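Local coordinates for pentatricopeptide repeat-containing protein 10, chloroplastic (Zea mays, PDB 4M59) that binds two similar intergenic chloroplast RNA sites and acts as a barrier to exonuclease decay, stabilising mRNA, at residues A138-L141 / V142-N145; N145-L148 / D149-R153. The protein carries 4 engineered substitutions. All coordinates share one frame; numbering follows the deposited sequence.

In the fold
Following the chain from the N terminus, interaction 1 (A138-L141 with V142-N145) comes where the loop after helix 122-132 turns into helix 141-151, which lies in the predicted third PPR repeat, and closes the first turn of that helix. Interaction 2 (N145-L148 with D149-R153) carries on along the same helix toward its far end. Neither spans a long loop, and neither encloses the other: they share N145, and their centres lie about 11 Å apart. Side chains from the two contacts pack on helices 106-117, 122-132, 158-170 and 177-188. RNA lies along this helix, with nucleotides G1 and U2 of chain D at the start and a further phosphate beyond.

Interaction 1 (A138-L141 / V142-N145); sequences APTL and VTYN. With nucleotides of chain D.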
loop_
_atom_site.group_PDB
_atom_site.type_symbol
_atom_site.label_atom_id
_atom_site.label_comp_id
_atom_site.label_asym_id
_atom_site.label_seq_id
_atom_site.Cartn_x
_atom_site.Cartn_y
_atom_site.Cartn_z
ATOM N N ALA A 138 18.411 37.574 25.421
ATOM C CA ALA A 138 18.715 37.856 24.040
ATOM C C ALA A 138 18.632 36.576 23.265
ATOM O O ALA A 138 19.370 35.651 23.533
ATOM C CB ALA A 138 20.079 38.438 23.925
ATOM N N PRO A 139 17.713 36.514 22.313
ATOM C CA PRO A 139 17.568 35.342 21.468
ATOM C C PRO A 139 18.780 35.104 20.591
ATOM O O PRO A 139 19.490 36.037 20.245
ATOM C CB PRO A 139 16.345 35.678 20.627
ATOM C CG PRO A 139 16.089 37.082 20.827
ATOM C CD PRO A 139 16.608 37.455 22.130
ATOM N N THR A 140 19.024 33.847 20.259
ATOM C CA THR A 140 20.124 33.508 19.379
ATOM C C THR A 140 19.583 33.199 18.011
ATOM O O THR A 140 18.399 33.339 17.764
ATOM C CB THR A 140 20.922 32.300 19.876
ATOM O OG1 THR A 140 20.508 31.128 19.179
ATOM C CG2 THR A 140 20.736 32.103 21.347
ATOM N N LEU A 141 20.461 32.763 17.127
ATOM C CA LEU A 141 20.124 32.578 15.736
ATOM C C LEU A 141 19.058 31.532 15.583
ATOM O O LEU A 141 18.066 31.731 14.908
ATOM C CB LEU A 141 21.358 32.145 14.968
ATOM C CG LEU A 141 21.179 32.002 13.465
ATOM C CD1 LEU A 141 20.947 33.342 12.852
ATOM C CD2 LEU A 141 22.374 31.354 12.847
ATOM N N VAL A 142 19.280 30.402 16.225
ATOM C CA VAL A 142 18.349 29.306 16.190
ATOM C C VAL A 142 17.030 29.699 16.822
ATOM O O VAL A 142 15.974 29.271 16.393
ATOM C CB VAL A 142 18.931 28.123 16.904
ATOM C CG1 VAL A 142 18.044 26.942 16.781
ATOM C CG2 VAL A 142 20.251 27.808 16.304
ATOM N N THR A 143 17.090 30.545 17.829
ATOM C CA THR A 143 15.884 31.069 18.421
ATOM C C THR A 143 15.117 31.893 17.404
ATOM O O THR A 143 13.929 31.705 17.224
ATOM C CB THR A 143 16.194 31.907 19.663
ATOM O OG1 THR A 143 16.924 31.111 20.594
ATOM C CG2 THR A 143 14.932 32.351 20.322
ATOM N N TYR A 144 15.799 32.807 16.735
ATOM C CA TYR A 144 15.138 33.637 15.756
ATOM C C TYR A 144 14.618 32.764 14.644
ATOM O O TYR A 144 13.559 33.007 14.110
ATOM C CB TYR A 144 16.100 34.671 15.173
ATOM C CG TYR A 144 16.389 35.872 16.038
ATOM C CD1 TYR A 144 15.530 36.950 16.073
ATOM C CD2 TYR A 144 17.542 35.946 16.782
ATOM C CE1 TYR A 144 15.805 38.046 16.848
ATOM C CE2 TYR A 144 17.816 37.037 17.555
ATOM C CZ TYR A 144 16.951 38.082 17.586
ATOM O OH TYR A 144 17.239 39.165 18.369
ATOM N N ASN A 145 15.372 31.737 14.308
ATOM C CA ASN A 145 15.007 30.864 13.209
ATOM C C ASN A 145 13.810 29.979 13.511
ATOM O O ASN A 145 12.992 29.711 12.646
ATOM C CB ASN A 145 16.198 29.998 12.807
ATOM C CG ASN A 145 17.204 30.738 11.975
ATOM O OD1 ASN A 145 16.895 31.733 11.356
ATOM N ND2 ASN A 145 18.411 30.232 11.937
ATOM P P U D 2 17.051 20.356 16.314
ATOM O OP1 U D 2 16.016 19.358 15.936
ATOM O OP2 U D 2 18.467 20.112 15.952
ATOM O "O5'" U D 2 16.612 21.758 15.696
ATOM C "C5'" U D 2 15.354 22.338 16.013
ATOM C "C4'" U D 2 15.073 23.536 15.141
ATOM O "O4'" U D 2 16.102 24.537 15.335
ATOM C "C3'" U D 2 15.091 23.271 13.642
ATOM O "O3'" U D 2 13.869 22.719 13.179
ATOM C "C2'" U D 2 15.425 24.639 13.056
ATOM O "O2'" U D 2 14.267 25.458 12.988
ATOM C "C1'" U D 2 16.363 25.212 14.122
ATOM N N1 U D 2 17.796 25.036 13.784
ATOM C C2 U D 2 18.467 26.091 13.190
ATOM O O2 U D 2 17.934 27.154 12.925
ATOM N N3 U D 2 19.794 25.865 12.908
ATOM C C4 U D 2 20.504 24.713 13.160
ATOM O O4 U D 2 21.693 24.649 12.852
ATOM C C5 U D 2 19.747 23.669 13.774
ATOM C C6 U D 2 18.456 23.860 14.063
ATOM O "O5'" G D 1 20.583 20.298 19.142
ATOM C "C5'" G D 1 19.458 19.863 19.892
ATOM C "C4'" G D 1 18.367 20.908 19.910
ATOM O "O4'" G D 1 18.836 22.100 20.603
ATOM C "C3'" G D 1 17.917 21.421 18.548
ATOM O "O3'" G D 1 16.983 20.572 17.907
ATOM C "C2'" G D 1 17.349 22.791 18.890
ATOM O "O2'" G D 1 16.058 22.658 19.471
ATOM C "C1'" G D 1 18.325 23.254 19.968
ATOM N N9 G D 1 19.454 24.033 19.408
ATOM C C8 G D 1 20.287 23.671 18.374
ATOM N N7 G D 1 21.207 24.551 18.099
ATOM C C5 G D 1 20.982 25.562 19.016
ATOM C C6 G D 1 21.673 26.783 19.199
ATOM O O6 G D 1 22.640 27.220 18.570
ATOM N N1 G D 1 21.126 27.524 20.237
ATOM C C2 G D 1 20.055 27.144 21.004
ATOM N N2 G D 1 19.693 28.021 21.954
ATOM N N3 G D 1 19.398 26.001 20.847
ATOM C C4 G D 1 19.916 25.257 19.843
#
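N145 ND2, packed against L141 CG one turn back, is gripped by two acceptors: it donates to O2 of U2 of chain D at 3.3 Å and also bonds D176 OD1. OD1 of the same amide bonds T179 OG1. The protein bonds probably fix which end of the amide faces the base, consistent with an N-H being presented to the uracil carbonyl.

The carbonyl oxygen of T140 receives the backbone N-H of Y144 at 2.8 Å from N to O, and the bond is nearly straight at 161°. The next bond in the ladder, N145 N to L141 O, is equally short. Before them stands the cap: T140 OG1 accepts from V142 N, a weak bond at 3.3 Å, which marks T140 as the N-cap residue.

P139, just ahead of the cap, lies against the Y144 ring. Its CB sits 4.0 Å from the ring centroid and 26° off the normal, a CH-pi contact over one face displaced toward the rim, while CG reaches the hydroxyl end at 3.5 Å from CZ. The same CB also meets T143 CG2, and helix 122-132 packs against P139 and T143 through F129.

V142 turns its two methyl groups to different nucleotides. With CG1 anti to the backbone N (chi1 -175°), that branch meets the sugar of U2 of chain D, and CG2, beside the backbone N, comes within 3.3 Å of O6 of G1 of chain D. The valine is therefore wedged between two successive nucleotides.

A capped helix start with an asparagine reading the base, backed by an aspartate from the following loop, is consistent with the asparagine-aspartate pair that specifies uridine in the modular RNA code of PPR proteins.

Interaction 2 (N145-L148 / D149-R153); sequences NVVL and DVYGR. With nucleotides of chain D.
D149 CB rests against the helix backbone one turn back, 3.1 Å from V146 O. From there CG leaves anti to the backbone N (chi1 -161°), which carries the carboxylate away from N145-L148 and over to R153. At the tip both oxygens are engaged by the guanidinium group, side-on: OD2 offers its syn lone pair to R153 NH2 at 3.2 Å, and OD1 takes R153 NE at 2.9 Å from well above the carboxylate plane. The uneven approach means that the two groups are not coplanar, although D149 CG itself lies in plane at the guanidinium edge.

R153 NH2 also forms a salt bridge with an RNA phosphate, so D149 probably steadies an arginine that binds phosphate, while itself packing on an RNA sugar. R365 of the second subunit adds only a long, weak ion pair to D149 OD2. With an alanine in place of D149, R153 is likely to lose its carboxylate mate and its guanidinium to be freer to turn away from the phosphate.

On another side of the helix V147 and Y151 lie side by side and point the same way, CG1 meeting CE2 at 4.1 Å; V147 packs on F129 of helix 122-132 and Y151 on L164 of helix 158-170. Backbone i to i-4 bonds run through this part, among them D149 N to N145 O at 3.0 Å and G152 N to L148 O at 2.9 Å. V146 CG2 touches the sugar of U2 of chain D.

One helix thus offers both polar and apolar side chains to the RNA, while V147 and Y151 pack on neighbouring helices, as in the RNA-lining helices of a PPR alpha-solenoid.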
loop_
_atom_site.group_PDB
_atom_site.type_symbol
_atom_site.label_atom_id
_atom_site.label_comp_id
_atom_site.label_asym_id
_atom_site.label_seq_id
_atom_site.Cartn_x
_atom_site.Cartn_y
_atom_site.Cartn_z
ATOM N N ASN A 145 15.372 31.737 14.308
ATOM C CA ASN A 145 15.007 30.864 13.209
ATOM C C ASN A 145 13.810 29.979 13.511
ATOM O O ASN A 145 12.992 29.711 12.646
ATOM C CB ASN A 145 16.198 29.998 12.807
ATOM C CG ASN A 145 17.204 30.738 11.975
ATOM O OD1 ASN A 145 16.895 31.733 11.356
ATOM N ND2 ASN A 145 18.411 30.232 11.937
ATOM N N VAL A 146 13.725 29.512 14.742
ATOM C CA VAL A 146 12.593 28.720 15.147
ATOM C C VAL A 146 11.335 29.529 15.039
ATOM O O VAL A 146 10.353 29.088 14.476
ATOM C CB VAL A 146 12.753 28.247 16.568
ATOM C CG1 VAL A 146 11.439 27.908 17.153
ATOM C CG2 VAL A 146 13.633 27.060 16.590
ATOM N N VAL A 147 11.369 30.735 15.561
ATOM C CA VAL A 147 10.201 31.582 15.578
ATOM C C VAL A 147 9.771 31.942 14.182
ATOM O O VAL A 147 8.604 32.168 13.922
ATOM C CB VAL A 147 10.487 32.832 16.377
ATOM C CG1 VAL A 147 9.270 33.689 16.466
ATOM C CG2 VAL A 147 10.947 32.448 17.744
ATOM N N LEU A 148 10.728 31.988 13.268
ATOM C CA LEU A 148 10.437 32.270 11.884
ATOM C C LEU A 148 9.661 31.118 11.335
ATOM O O LEU A 148 8.697 31.285 10.616
ATOM C CB LEU A 148 11.728 32.412 11.097
ATOM C CG LEU A 148 12.486 33.724 11.228
ATOM C CD1 LEU A 148 13.747 33.658 10.448
ATOM C CD2 LEU A 148 11.639 34.829 10.724
ATOM N N ASP A 149 10.105 29.935 11.697
ATOM C CA ASP A 149 9.467 28.725 11.257
ATOM C C ASP A 149 8.054 28.672 11.785
ATOM O O ASP A 149 7.203 28.063 11.185
ATOM C CB ASP A 149 10.259 27.534 11.768
ATOM C CG ASP A 149 9.956 26.278 11.022
ATOM O OD1 ASP A 149 9.416 26.360 9.910
ATOM O OD2 ASP A 149 10.248 25.193 11.542
ATOM N N VAL A 150 7.807 29.322 12.907
ATOM C CA VAL A 150 6.472 29.369 13.471
ATOM C C VAL A 150 5.604 30.350 12.708
ATOM O O VAL A 150 4.445 30.098 12.453
ATOM C CB VAL A 150 6.513 29.734 14.954
ATOM C CG1 VAL A 150 5.139 29.975 15.474
ATOM C CG2 VAL A 150 7.145 28.637 15.730
ATOM N N TYR A 151 6.192 31.482 12.338
ATOM C CA TYR A 151 5.486 32.485 11.558
ATOM C C TYR A 151 5.097 31.901 10.206
ATOM O O TYR A 151 4.051 32.235 9.655
ATOM C CB TYR A 151 6.374 33.713 11.343
ATOM C CG TYR A 151 6.366 34.700 12.487
ATOM C CD1 TYR A 151 5.211 34.950 13.207
ATOM C CD2 TYR A 151 7.521 35.385 12.835
ATOM C CE1 TYR A 151 5.207 35.853 14.252
ATOM C CE2 TYR A 151 7.522 36.290 13.877
ATOM C CZ TYR A 151 6.365 36.523 14.583
ATOM O OH TYR A 151 6.365 37.424 15.620
ATOM N N GLY A 152 5.950 31.031 9.682
ATOM C CA GLY A 152 5.768 30.491 8.356
ATOM C C GLY A 152 4.746 29.395 8.224
ATOM O O GLY A 152 4.409 28.993 7.129
ATOM N N ARG A 153 4.272 28.887 9.357
ATOM C CA ARG A 153 3.334 27.773 9.352
ATOM C C ARG A 153 1.952 28.200 9.827
ATOM O O ARG A 153 1.028 27.395 9.893
ATOM C CB ARG A 153 3.854 26.629 10.226
ATOM C CG ARG A 153 5.352 26.397 10.114
ATOM C CD ARG A 153 5.717 24.969 10.483
ATOM N NE ARG A 153 7.123 24.679 10.215
ATOM C CZ ARG A 153 7.545 23.718 9.401
ATOM N NH1 ARG A 153 6.670 22.954 8.768
ATOM N NH2 ARG A 153 8.844 23.528 9.219
ATOM P P U D 2 17.051 20.356 16.314
ATOM O OP1 U D 2 16.016 19.358 15.936
ATOM O OP2 U D 2 18.467 20.112 15.952
ATOM O "O5'" U D 2 16.612 21.758 15.696
ATOM C "C5'" U D 2 15.354 22.338 16.013
ATOM C "C4'" U D 2 15.073 23.536 15.141
ATOM O "O4'" U D 2 16.102 24.537 15.335
ATOM C "C3'" U D 2 15.091 23.271 13.642
ATOM O "O3'" U D 2 13.869 22.719 13.179
ATOM C "C2'" U D 2 15.425 24.639 13.056
ATOM O "O2'" U D 2 14.267 25.458 12.988
ATOM C "C1'" U D 2 16.363 25.212 14.122
ATOM N N1 U D 2 17.796 25.036 13.784
ATOM C C2 U D 2 18.467 26.091 13.190
ATOM O O2 U D 2 17.934 27.154 12.925
ATOM N N3 U D 2 19.794 25.865 12.908
ATOM C C4 U D 2 20.504 24.713 13.160
ATOM O O4 U D 2 21.693 24.649 12.852
ATOM C C5 U D 2 19.747 23.669 13.774
ATOM C C6 U D 2 18.456 23.860 14.063
#